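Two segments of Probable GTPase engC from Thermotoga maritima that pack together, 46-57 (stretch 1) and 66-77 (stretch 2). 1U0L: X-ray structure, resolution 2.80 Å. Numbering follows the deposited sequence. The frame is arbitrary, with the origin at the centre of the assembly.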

# COMPACT_ATOMS: atom_id res chain seq x y z
N ASN A 46 10.45 -11.19 -22.49
CA ASN A 46 10.25 -11.60 -21.11
C ASN A 46 9.23 -10.67 -20.48
O ASN A 46 9.43 -10.17 -19.37
N LEU A 47 8.13 -10.42 -21.19
CA LEU A 47 7.09 -9.54 -20.67
C LEU A 47 6.15 -10.30 -19.74
O LEU A 47 5.12 -10.82 -20.18
N LYS A 48 6.51 -10.36 -18.45
CA LYS A 48 5.73 -11.06 -17.43
C LYS A 48 4.40 -10.36 -17.13
O LYS A 48 4.31 -9.14 -17.22
N ILE A 49 3.39 -11.14 -16.75
CA ILE A 49 2.09 -10.55 -16.45
C ILE A 49 1.73 -10.81 -14.99
O ILE A 49 2.06 -11.86 -14.43
N TYR A 50 1.04 -9.85 -14.37
CA TYR A 50 0.68 -9.98 -12.96
C TYR A 50 -0.75 -9.54 -12.67
O TYR A 50 -1.45 -9.02 -13.52
N VAL A 51 -1.19 -9.78 -11.43
CA VAL A 51 -2.52 -9.37 -11.02
C VAL A 51 -2.48 -7.83 -10.96
O VAL A 51 -1.53 -7.23 -10.42
N GLY A 52 -3.50 -7.19 -11.51
CA GLY A 52 -3.52 -5.75 -11.49
C GLY A 52 -3.00 -5.16 -12.79
O GLY A 52 -3.02 -3.94 -12.99
N ASP A 53 -2.52 -6.04 -13.67
CA ASP A 53 -2.00 -5.61 -14.96
C ASP A 53 -3.14 -5.34 -15.90
O ASP A 53 -4.10 -6.11 -15.95
N ARG A 54 -3.03 -4.24 -16.64
CA ARG A 54 -4.05 -3.86 -17.61
C ARG A 54 -3.69 -4.57 -18.92
O ARG A 54 -2.53 -4.55 -19.34
N VAL A 55 -4.66 -5.21 -19.55
CA VAL A 55 -4.38 -5.92 -20.81
C VAL A 55 -5.46 -5.81 -21.87
O VAL A 55 -6.61 -5.47 -21.59
N GLU A 56 -5.07 -6.09 -23.11
CA GLU A 56 -5.98 -6.09 -24.25
C GLU A 56 -5.95 -7.50 -24.84
O GLU A 56 -4.87 -8.03 -25.11
N TYR A 57 -7.13 -8.09 -25.00
CA TYR A 57 -7.24 -9.46 -25.48
C TYR A 57 -8.29 -9.66 -26.59
O TYR A 57 -9.01 -8.72 -26.95
N VAL A 66 -8.05 -14.67 -25.47
CA VAL A 66 -6.60 -14.77 -25.58
C VAL A 66 -5.99 -13.40 -25.36
O VAL A 66 -6.47 -12.40 -25.91
N ILE A 67 -4.93 -13.34 -24.55
CA ILE A 67 -4.30 -12.06 -24.27
C ILE A 67 -3.31 -11.67 -25.35
O ILE A 67 -2.31 -12.34 -25.57
N GLU A 68 -3.62 -10.57 -26.03
CA GLU A 68 -2.79 -10.08 -27.12
C GLU A 68 -1.65 -9.20 -26.65
O GLU A 68 -0.56 -9.24 -27.23
N ASN A 69 -1.88 -8.40 -25.62
CA ASN A 69 -0.82 -7.54 -25.11
C ASN A 69 -1.06 -7.05 -23.68
O ASN A 69 -2.20 -6.97 -23.22
N VAL A 70 0.04 -6.75 -23.00
CA VAL A 70 0.02 -6.26 -21.62
C VAL A 70 0.53 -4.82 -21.58
O VAL A 70 1.67 -4.57 -21.92
N LEU A 71 -0.33 -3.90 -21.15
CA LEU A 71 0.04 -2.48 -21.05
C LEU A 71 1.18 -2.25 -20.08
O LEU A 71 1.53 -3.14 -19.30
N HIS A 72 1.76 -1.05 -20.10
CA HIS A 72 2.86 -0.71 -19.21
C HIS A 72 2.33 -0.40 -17.81
O HIS A 72 1.33 0.31 -17.65
N ARG A 73 3.00 -0.92 -16.80
CA ARG A 73 2.58 -0.72 -15.42
C ARG A 73 3.22 0.50 -14.76
O ARG A 73 4.36 0.87 -15.08
N LYS A 74 2.49 1.13 -13.85
CA LYS A 74 2.97 2.31 -13.12
C LYS A 74 3.88 1.88 -11.97
O LYS A 74 4.68 2.67 -11.46
N ASN A 75 3.75 0.62 -11.56
CA ASN A 75 4.53 0.06 -10.46
C ASN A 75 4.21 -1.43 -10.28
O ASN A 75 3.33 -1.98 -10.93
N LEU A 76 4.92 -2.07 -9.37
CA LEU A 76 4.72 -3.48 -9.11
C LEU A 76 5.06 -3.80 -7.66
O LEU A 76 6.24 -3.83 -7.31
N LEU A 77 4.05 -4.01 -6.82
CA LEU A 77 4.29 -4.34 -5.42
C LEU A 77 4.95 -5.68 -5.49
O LEU A 77 4.80 -6.38 -6.48

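Two antiparallel strands that run side by side send alternate side chains to opposite faces of their sheet, and the contact between residues 46-57 and 66-77 of this probable GTPase illustrates how one face can become an apolar centre while polar groups gather at its margins. Val-70 lies at the heart of the packing. In the t rotamer (chi1 180°), it shares a sheet face with Val-55, Ile-67 and Tyr-57, and its CG2 methyl lies 3.7 Å from CG1 of Val-55, whose chi1 is m. The two valines form a non-hydrogen-bonded bridge pair, an arrangement that brings their CA atoms within 4.5 Å and lets the short branched side chains meet directly.

The loop preceding the first strand supplies further apolar cover. Ile-49 leaves its backbone sideways, but its extended tt conformation brings CD1 to 3.5 Å from Val-70 CG2 and 4.0 Å from Ile-67 CD1, so that one methyl group touches both residues. Ile-67, itself mt, also packs through CG2 against CB of Val-55 at 4.0 Å. Leu-47 points toward the second stretch as a tp rotamer and adds a looser contact, CD2 to CB of Val-70 at 4.2 Å.

A beta bulge interrupts the register between Glu-56 and Tyr-57. Glu-56 O accepts hydrogen bonds from both Glu-68 N (3.0 Å) and Asn-69 N (3.1 Å), and Glu-56 N donates to Asn-69 O at 3.0 Å. The shift pairs Tyr-57 with Ile-67, so that Ile-67, although three residues from Val-70, lies on the same face as Val-70; Tyr-57 shares that face with Val-55 by simple alternation. Its p rotamer carries the end of the Tyr-57 side chain away from the second stretch, and its hydroxyl is hydrogen-bonded elsewhere in the structure.

The other face of the sheet is more polar. Glu-56 (chi1 p, chi2 t) and Asn-69 (chi1 t) project there together, linked by a weak hydrogen bond from Asn-69 ND2 to Glu-56 OE2 at 3.5 Å. Leu-71, mp and directed toward the first stretch, places CD1 3.9 Å from Glu-56 OE2, while its CD2 lies 3.6 Å from CB of Arg-54. Leu-71 N donates to Arg-54 O at 2.9 Å, which anchors the chain just beyond strand 66-70.

At the polar edge, Arg-73 reaches back to the turn formed by residues 50 to 53. Starting from chi1 p and chi2 t, its side chain brings the guanidinium to Asp-53 in a salt bridge that includes a hydrogen bond from Arg-73 NH1 to Asp-53 OD2 at 2.6 Å, although the modelled position of NH1 is less certain. Arg-73 NH2 also makes a weak hydrogen bond to Lys-48 O at 3.0 Å. Asp-53 OD2 accepts from Tyr-50 N at 2.9 Å as well, so the same carboxylate braces the turn and engages the arginine. Tyr-50, in the m rotamer, sets CD1 over one face of the guanidinium, 3.3 Å from Arg-73 NH2, and its CE1 meets Leu-76 CD1 at 3.8 Å.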

# COMPACT_ATOMS: atom_id res chain seq x y z
CB ASN A 46 11.58 -11.55 -20.35
CG ASN A 46 11.82 -12.79 -19.51
OD1 ASN A 46 12.82 -12.88 -18.78
ND2 ASN A 46 10.93 -13.77 -19.61
CB LEU A 47 6.30 -8.91 -21.82
CG LEU A 47 5.24 -7.87 -21.42
CD1 LEU A 47 5.82 -6.88 -20.41
CD2 LEU A 47 4.73 -7.15 -22.66
CB LYS A 48 6.53 -11.16 -16.13
CG LYS A 48 7.83 -11.96 -16.23
CD LYS A 48 7.57 -13.40 -16.59
CE LYS A 48 8.87 -14.20 -16.56
NZ LYS A 48 9.45 -14.25 -15.19
CB ILE A 49 1.00 -11.12 -17.37
CG1 ILE A 49 -0.16 -10.13 -17.45
CG2 ILE A 49 0.50 -12.45 -16.84
CD1 ILE A 49 -1.22 -10.52 -18.48
CB TYR A 50 1.65 -9.15 -12.11
CG TYR A 50 3.10 -9.57 -12.22
CD1 TYR A 50 4.03 -8.79 -12.92
CD2 TYR A 50 3.53 -10.77 -11.66
CE1 TYR A 50 5.36 -9.20 -13.05
CE2 TYR A 50 4.85 -11.19 -11.79
CZ TYR A 50 5.76 -10.41 -12.48
OH TYR A 50 7.07 -10.85 -12.60
CB VAL A 51 -2.86 -9.92 -9.62
CG1 VAL A 51 -4.33 -9.72 -9.32
CG2 VAL A 51 -2.48 -11.39 -9.54
CB ASP A 53 -1.09 -6.66 -15.56
CG ASP A 53 0.37 -6.28 -15.45
OD1 ASP A 53 0.64 -5.06 -15.41
OD2 ASP A 53 1.24 -7.18 -15.40
CB ARG A 54 -4.04 -2.36 -17.83
CG ARG A 54 -5.35 -1.68 -17.48
CD ARG A 54 -5.54 -1.60 -15.99
NE ARG A 54 -6.78 -0.90 -15.64
CZ ARG A 54 -7.02 -0.38 -14.44
NH1 ARG A 54 -6.10 -0.47 -13.48
NH2 ARG A 54 -8.17 0.24 -14.19
CB VAL A 55 -4.11 -7.43 -20.57
CG1 VAL A 55 -2.86 -7.60 -19.69
CG2 VAL A 55 -5.33 -8.08 -19.94
CB GLU A 56 -5.57 -5.03 -25.28
CG GLU A 56 -4.08 -4.94 -25.54
CD GLU A 56 -3.74 -3.79 -26.47
OE1 GLU A 56 -4.28 -3.76 -27.60
OE2 GLU A 56 -2.95 -2.91 -26.07
CB TYR A 57 -7.62 -10.36 -24.30
CG TYR A 57 -9.00 -10.06 -23.75
CD1 TYR A 57 -10.05 -10.97 -23.90
CD2 TYR A 57 -9.27 -8.85 -23.10
CE1 TYR A 57 -11.32 -10.69 -23.41
CE2 TYR A 57 -10.54 -8.56 -22.62
CZ TYR A 57 -11.56 -9.48 -22.78
OH TYR A 57 -12.83 -9.19 -22.30
CB VAL A 66 -6.15 -15.27 -26.97
CG1 VAL A 66 -4.67 -15.54 -26.97
CG2 VAL A 66 -6.91 -16.53 -27.33
CB ILE A 67 -3.61 -12.08 -22.90
CG1 ILE A 67 -4.64 -12.42 -21.81
CG2 ILE A 67 -2.99 -10.73 -22.61
CD1 ILE A 67 -4.07 -12.50 -20.42
CB GLU A 68 -3.65 -9.31 -28.14
CG GLU A 68 -4.68 -10.18 -28.87
CD GLU A 68 -4.05 -11.24 -29.76
OE1 GLU A 68 -4.79 -12.08 -30.31
OE2 GLU A 68 -2.81 -11.24 -29.92
CB ASN A 69 -0.63 -6.35 -26.06
CG ASN A 69 0.52 -5.46 -25.66
OD1 ASN A 69 1.65 -5.93 -25.48
ND2 ASN A 69 0.25 -4.17 -25.51
CB VAL A 70 0.94 -7.11 -20.74
CG1 VAL A 70 0.91 -6.59 -19.32
CG2 VAL A 70 0.52 -8.56 -20.79
CB LEU A 71 -1.16 -1.64 -20.59
CG LEU A 71 -2.27 -1.26 -21.57
CD1 LEU A 71 -2.87 -2.51 -22.22
CD2 LEU A 71 -3.33 -0.49 -20.79
CB HIS A 72 3.66 0.48 -19.74
CG HIS A 72 4.32 0.22 -21.07
ND1 HIS A 72 3.64 0.29 -22.27
CD2 HIS A 72 5.60 -0.10 -21.38
CE1 HIS A 72 4.47 0.03 -23.26
NE2 HIS A 72 5.67 -0.21 -22.75
CB ARG A 73 2.91 -1.98 -14.61
CG ARG A 73 4.35 -2.38 -14.71
CD ARG A 73 4.72 -3.48 -13.72
NE ARG A 73 5.03 -4.75 -14.37
CZ ARG A 73 4.11 -5.57 -14.87
NH1 ARG A 73 2.84 -5.24 -14.77
NH2 ARG A 73 4.47 -6.71 -15.45
CB LYS A 74 1.79 3.10 -12.55
CG LYS A 74 0.97 2.30 -11.55
CD LYS A 74 -0.39 2.92 -11.23
CE LYS A 74 -0.26 4.21 -10.42
NZ LYS A 74 -1.61 4.80 -10.15
CB ASN A 75 4.21 0.80 -9.17
CG ASN A 75 2.77 0.63 -8.77
OD1 ASN A 75 2.28 -0.48 -8.68
ND2 ASN A 75 2.08 1.74 -8.51
CB LEU A 76 5.62 -4.30 -10.01
CG LEU A 76 5.16 -5.69 -10.46
CD1 LEU A 76 6.40 -6.54 -10.59
CD2 LEU A 76 4.19 -6.32 -9.49
CB LEU A 77 2.99 -4.41 -4.64
CG LEU A 77 2.41 -3.02 -4.47
CD1 LEU A 77 1.14 -3.09 -3.63
CD2 LEU A 77 3.47 -2.13 -3.84